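PDB 3RH3: DUF3829 domain-containing protein from Bacteroides thetaiotaomicron, which is of unknown function but is an all-helical protein, probably exported as a lipoprotein, with a DUF3829-like C-terminal domain. Local coordinates for residues M167-M178 against F225-M236. Numbering follows the deposited sequence.
Sequences MRKMSGTVQSIM and FLSTVKSFMNDM
Facing each other through M167 and F225 at their N-terminal ends and I177 and M236 at the other, the helical segments 167-178 and 225-236 run nearly parallel, their axes inclined by 17° and 11.4 Å apart at closest approach. The spacing leaves room for two phenylalanine rings between the helices. The methionines of both segments are selenomethionine. A chi1 of -178° swings the F225 ring away from its own backbone N and across to the partner helix, where it takes CG of M167 over one face, a CH-pi contact 3.6 Å from the ring centroid; SE of M167 sits obliquely to the same ring, a Met-aromatic contact. At the rim, S171 OG lies in the ring plane, 3.5 Å from F225 CZ, while M170 CE touches F225 CE1 at 3.8 Å, neither over the face nor at the edge, and also meets L226 CD2. Two helical turns further on, V174 CG1 stands over the centre of the F232 ring, 3.9 Å from its centroid, while CB of M236, one turn on in the same helix, covers the opposite face. SE of M178 comes at the ring's edge and also touches M236 CE at 3.5 Å, and I177 CG2 packs on M236 CG at 3.6 Å. Without the ring, as with an alanine at F225, M167 would probably lose its aromatic partner and a gap open beside M170 and S171. L261, near the C-terminus, touches F225, V229 and F232. The chemistry is therefore that of a helical-bundle core, where dispersion and bent selenomethionine chains around flat rings, rather than polar pairing, join the two helices.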
loop_
_atom_site.group_PDB
_atom_site.type_symbol
_atom_site.label_atom_id
_atom_site.label_comp_id
_atom_site.label_asym_id
_atom_site.label_seq_id
_atom_site.Cartn_x
_atom_site.Cartn_y
_atom_site.Cartn_z
HETATM N N MSE A 167 7.482 10.196 10.104
HETATM C CA MSE A 167 8.012 9.047 9.361
HETATM C C MSE A 167 6.911 8.055 9.047
HETATM O O MSE A 167 6.814 7.624 7.903
HETATM C CB MSE A 167 9.150 8.365 10.117
HETATM C CG MSE A 167 10.410 9.159 10.099
HETATM SE SE MSE A 167 11.932 8.207 10.855
HETATM C CE MSE A 167 11.729 8.766 12.709
ATOM N N ARG A 168 6.078 7.715 10.044
ATOM C CA ARG A 168 4.920 6.843 9.867
ATOM C C ARG A 168 3.981 7.370 8.750
ATOM O O ARG A 168 3.601 6.599 7.879
ATOM C CB ARG A 168 4.139 6.696 11.178
ATOM C CG ARG A 168 4.815 5.815 12.191
ATOM C CD ARG A 168 3.864 5.434 13.324
ATOM N NE ARG A 168 2.825 4.468 12.930
ATOM C CZ ARG A 168 3.022 3.160 12.769
ATOM N NH1 ARG A 168 4.235 2.637 12.925
ATOM N NH2 ARG A 168 2.011 2.366 12.437
ATOM N N LYS A 169 3.654 8.651 8.742
ATOM C CA LYS A 169 2.756 9.205 7.709
ATOM C C LYS A 169 3.392 9.164 6.303
ATOM O O LYS A 169 2.725 8.729 5.361
ATOM C CB LYS A 169 2.280 10.624 8.039
ATOM C CG LYS A 169 1.067 11.014 7.187
ATOM C CD LYS A 169 0.376 12.259 7.629
ATOM C CE LYS A 169 -0.905 12.428 6.842
ATOM N NZ LYS A 169 -1.789 13.468 7.438
HETATM N N MSE A 170 4.687 9.526 6.180
HETATM C CA MSE A 170 5.418 9.512 4.902
HETATM C C MSE A 170 5.543 8.106 4.355
HETATM O O MSE A 170 5.331 7.921 3.161
HETATM C CB MSE A 170 6.782 10.178 5.034
HETATM C CG MSE A 170 6.630 11.703 5.219
HETATM SE SE MSE A 170 8.319 12.602 5.169
HETATM C CE MSE A 170 8.779 12.452 7.007
ATOM N N SER A 171 5.757 7.107 5.248
ATOM C CA SER A 171 5.840 5.700 4.886
ATOM C C SER A 171 4.529 5.237 4.289
ATOM O O SER A 171 4.542 4.489 3.316
ATOM C CB SER A 171 6.215 4.848 6.094
ATOM O OG SER A 171 7.610 4.996 6.293
ATOM N N GLY A 172 3.421 5.674 4.881
ATOM C CA GLY A 172 2.080 5.391 4.388
ATOM C C GLY A 172 1.860 6.000 3.013
ATOM O O GLY A 172 1.368 5.331 2.104
ATOM N N THR A 173 2.281 7.260 2.828
ATOM C CA THR A 173 2.156 7.968 1.539
ATOM C C THR A 173 3.002 7.267 0.470
ATOM O O THR A 173 2.500 7.063 -0.637
ATOM C CB THR A 173 2.512 9.447 1.694
ATOM O OG1 THR A 173 1.789 9.964 2.811
ATOM C CG2 THR A 173 2.114 10.267 0.471
ATOM N N VAL A 174 4.237 6.796 0.831
ATOM C CA VAL A 174 5.104 6.097 -0.104
ATOM C C VAL A 174 4.411 4.789 -0.568
ATOM O O VAL A 174 4.375 4.487 -1.775
ATOM C CB VAL A 174 6.532 5.846 0.476
ATOM C CG1 VAL A 174 7.295 4.801 -0.341
ATOM C CG2 VAL A 174 7.331 7.150 0.564
ATOM N N GLN A 175 3.855 4.043 0.399
ATOM C CA GLN A 175 3.146 2.785 0.164
ATOM C C GLN A 175 1.947 3.031 -0.789
ATOM O O GLN A 175 1.748 2.239 -1.714
ATOM C CB GLN A 175 2.699 2.198 1.507
ATOM C CG GLN A 175 1.792 0.978 1.397
ATOM C CD GLN A 175 1.423 0.426 2.748
ATOM O OE1 GLN A 175 1.889 -0.636 3.145
ATOM N NE2 GLN A 175 0.599 1.140 3.495
ATOM N N SER A 176 1.178 4.124 -0.580
ATOM C CA SER A 176 0.061 4.487 -1.485
ATOM C C SER A 176 0.581 4.769 -2.918
ATOM O O SER A 176 -0.008 4.291 -3.897
ATOM C CB SER A 176 -0.699 5.710 -0.972
ATOM O OG SER A 176 -1.359 5.413 0.245
ATOM N N ILE A 177 1.708 5.499 -3.026
ATOM C CA ILE A 177 2.300 5.813 -4.347
ATOM C C ILE A 177 2.722 4.511 -5.060
ATOM O O ILE A 177 2.466 4.359 -6.272
ATOM C CB ILE A 177 3.476 6.819 -4.239
ATOM C CG1 ILE A 177 2.979 8.162 -3.670
ATOM C CG2 ILE A 177 4.132 7.045 -5.606
ATOM C CD1 ILE A 177 4.043 9.048 -3.084
HETATM N N MSE A 178 3.363 3.573 -4.304
HETATM C CA MSE A 178 3.823 2.304 -4.873
HETATM C C MSE A 178 2.631 1.477 -5.324
HETATM O O MSE A 178 2.675 0.893 -6.404
HETATM C CB MSE A 178 4.703 1.540 -3.877
HETATM C CG MSE A 178 6.126 2.140 -3.806
HETATM SE SE MSE A 178 7.101 1.784 -5.460
HETATM C CE MSE A 178 7.720 0.055 -4.982
ATOM N N PHE A 225 16.145 9.120 6.905
ATOM C CA PHE A 225 14.789 8.824 6.431
ATOM C C PHE A 225 14.351 9.881 5.431
ATOM O O PHE A 225 13.860 9.529 4.361
ATOM C CB PHE A 225 13.768 8.714 7.593
ATOM C CG PHE A 225 12.360 8.366 7.146
ATOM C CD1 PHE A 225 11.471 9.360 6.743
ATOM C CD2 PHE A 225 11.917 7.046 7.157
ATOM C CE1 PHE A 225 10.186 9.036 6.310
ATOM C CE2 PHE A 225 10.630 6.726 6.732
ATOM C CZ PHE A 225 9.779 7.722 6.289
ATOM N N LEU A 226 14.533 11.170 5.769
ATOM C CA LEU A 226 14.160 12.300 4.884
ATOM C C LEU A 226 14.892 12.223 3.545
ATOM O O LEU A 226 14.268 12.389 2.497
ATOM C CB LEU A 226 14.419 13.667 5.572
ATOM C CG LEU A 226 13.665 13.910 6.870
ATOM C CD1 LEU A 226 13.988 15.267 7.459
ATOM C CD2 LEU A 226 12.184 13.807 6.666
ATOM N N SER A 227 16.197 11.936 3.578
ATOM C CA SER A 227 17.047 11.779 2.399
ATOM C C SER A 227 16.540 10.615 1.499
ATOM O O SER A 227 16.511 10.770 0.282
ATOM C CB SER A 227 18.496 11.549 2.834
ATOM O OG SER A 227 19.290 11.006 1.791
ATOM N N THR A 228 16.122 9.486 2.108
ATOM C CA THR A 228 15.567 8.297 1.425
ATOM C C THR A 228 14.227 8.631 0.785
ATOM O O THR A 228 13.901 8.081 -0.264
ATOM C CB THR A 228 15.408 7.136 2.432
ATOM O OG1 THR A 228 16.641 6.966 3.130
ATOM C CG2 THR A 228 15.006 5.817 1.770
ATOM N N VAL A 229 13.435 9.502 1.412
ATOM C CA VAL A 229 12.153 9.918 0.837
ATOM C C VAL A 229 12.435 10.717 -0.461
ATOM O O VAL A 229 11.834 10.418 -1.504
ATOM C CB VAL A 229 11.282 10.709 1.838
ATOM C CG1 VAL A 229 10.129 11.417 1.124
ATOM C CG2 VAL A 229 10.746 9.798 2.938
ATOM N N LYS A 230 13.376 11.691 -0.411
ATOM C CA LYS A 230 13.740 12.497 -1.602
ATOM C C LYS A 230 14.271 11.588 -2.709
ATOM O O LYS A 230 13.929 11.793 -3.851
ATOM C CB LYS A 230 14.771 13.591 -1.285
ATOM C CG LYS A 230 14.342 14.580 -0.218
ATOM C CD LYS A 230 15.524 15.327 0.408
ATOM C CE LYS A 230 15.193 15.765 1.813
ATOM N NZ LYS A 230 16.394 16.182 2.580
ATOM N N SER A 231 15.054 10.543 -2.362
ATOM C CA SER A 231 15.587 9.591 -3.348
ATOM C C SER A 231 14.468 8.819 -3.978
ATOM O O SER A 231 14.467 8.619 -5.184
ATOM C CB SER A 231 16.577 8.630 -2.700
ATOM O OG SER A 231 17.779 9.345 -2.538
ATOM N N PHE A 232 13.503 8.396 -3.157
ATOM C CA PHE A 232 12.323 7.664 -3.613
ATOM C C PHE A 232 11.560 8.524 -4.591
ATOM O O PHE A 232 11.154 8.064 -5.657
ATOM C CB PHE A 232 11.412 7.215 -2.433
ATOM C CG PHE A 232 10.075 6.750 -2.943
ATOM C CD1 PHE A 232 9.940 5.504 -3.548
ATOM C CD2 PHE A 232 8.978 7.614 -2.954
ATOM C CE1 PHE A 232 8.711 5.104 -4.097
ATOM C CE2 PHE A 232 7.755 7.216 -3.518
ATOM C CZ PHE A 232 7.635 5.966 -4.092
HETATM N N MSE A 233 11.362 9.762 -4.221
HETATM C CA MSE A 233 10.641 10.744 -5.029
HETATM C C MSE A 233 11.302 11.005 -6.404
HETATM O O MSE A 233 10.583 11.130 -7.398
HETATM C CB MSE A 233 10.488 12.058 -4.247
HETATM C CG MSE A 233 9.381 11.945 -3.203
HETATM SE SE MSE A 233 9.143 13.571 -2.189
HETATM C CE MSE A 233 7.858 14.376 -3.198
ATOM N N ASN A 234 12.650 11.024 -6.457
ATOM C CA ASN A 234 13.388 11.193 -7.697
ATOM C C ASN A 234 13.213 9.961 -8.583
ATOM O O ASN A 234 12.987 10.097 -9.793
ATOM C CB ASN A 234 14.883 11.454 -7.413
ATOM C CG ASN A 234 15.147 12.809 -6.789
ATOM O OD1 ASN A 234 14.403 13.772 -6.970
ATOM N ND2 ASN A 234 16.226 12.920 -6.050
ATOM N N ASP A 235 13.291 8.770 -7.969
ATOM C CA ASP A 235 13.141 7.494 -8.666
ATOM C C ASP A 235 11.694 7.334 -9.169
ATOM O O ASP A 235 11.495 6.924 -10.308
ATOM C CB ASP A 235 13.533 6.322 -7.746
ATOM C CG ASP A 235 14.999 6.254 -7.333
ATOM O OD1 ASP A 235 15.780 7.184 -7.698
ATOM O OD2 ASP A 235 15.384 5.258 -6.674
HETATM N N MSE A 236 10.697 7.699 -8.350
HETATM C CA MSE A 236 9.286 7.573 -8.726
HETATM C C MSE A 236 8.948 8.605 -9.810
HETATM O O MSE A 236 8.263 8.233 -10.754
HETATM C CB MSE A 236 8.337 7.656 -7.512
HETATM C CG MSE A 236 6.855 7.491 -7.874
HETATM SE SE MSE A 236 6.459 5.893 -8.992
HETATM C CE MSE A 236 6.492 4.509 -7.539
#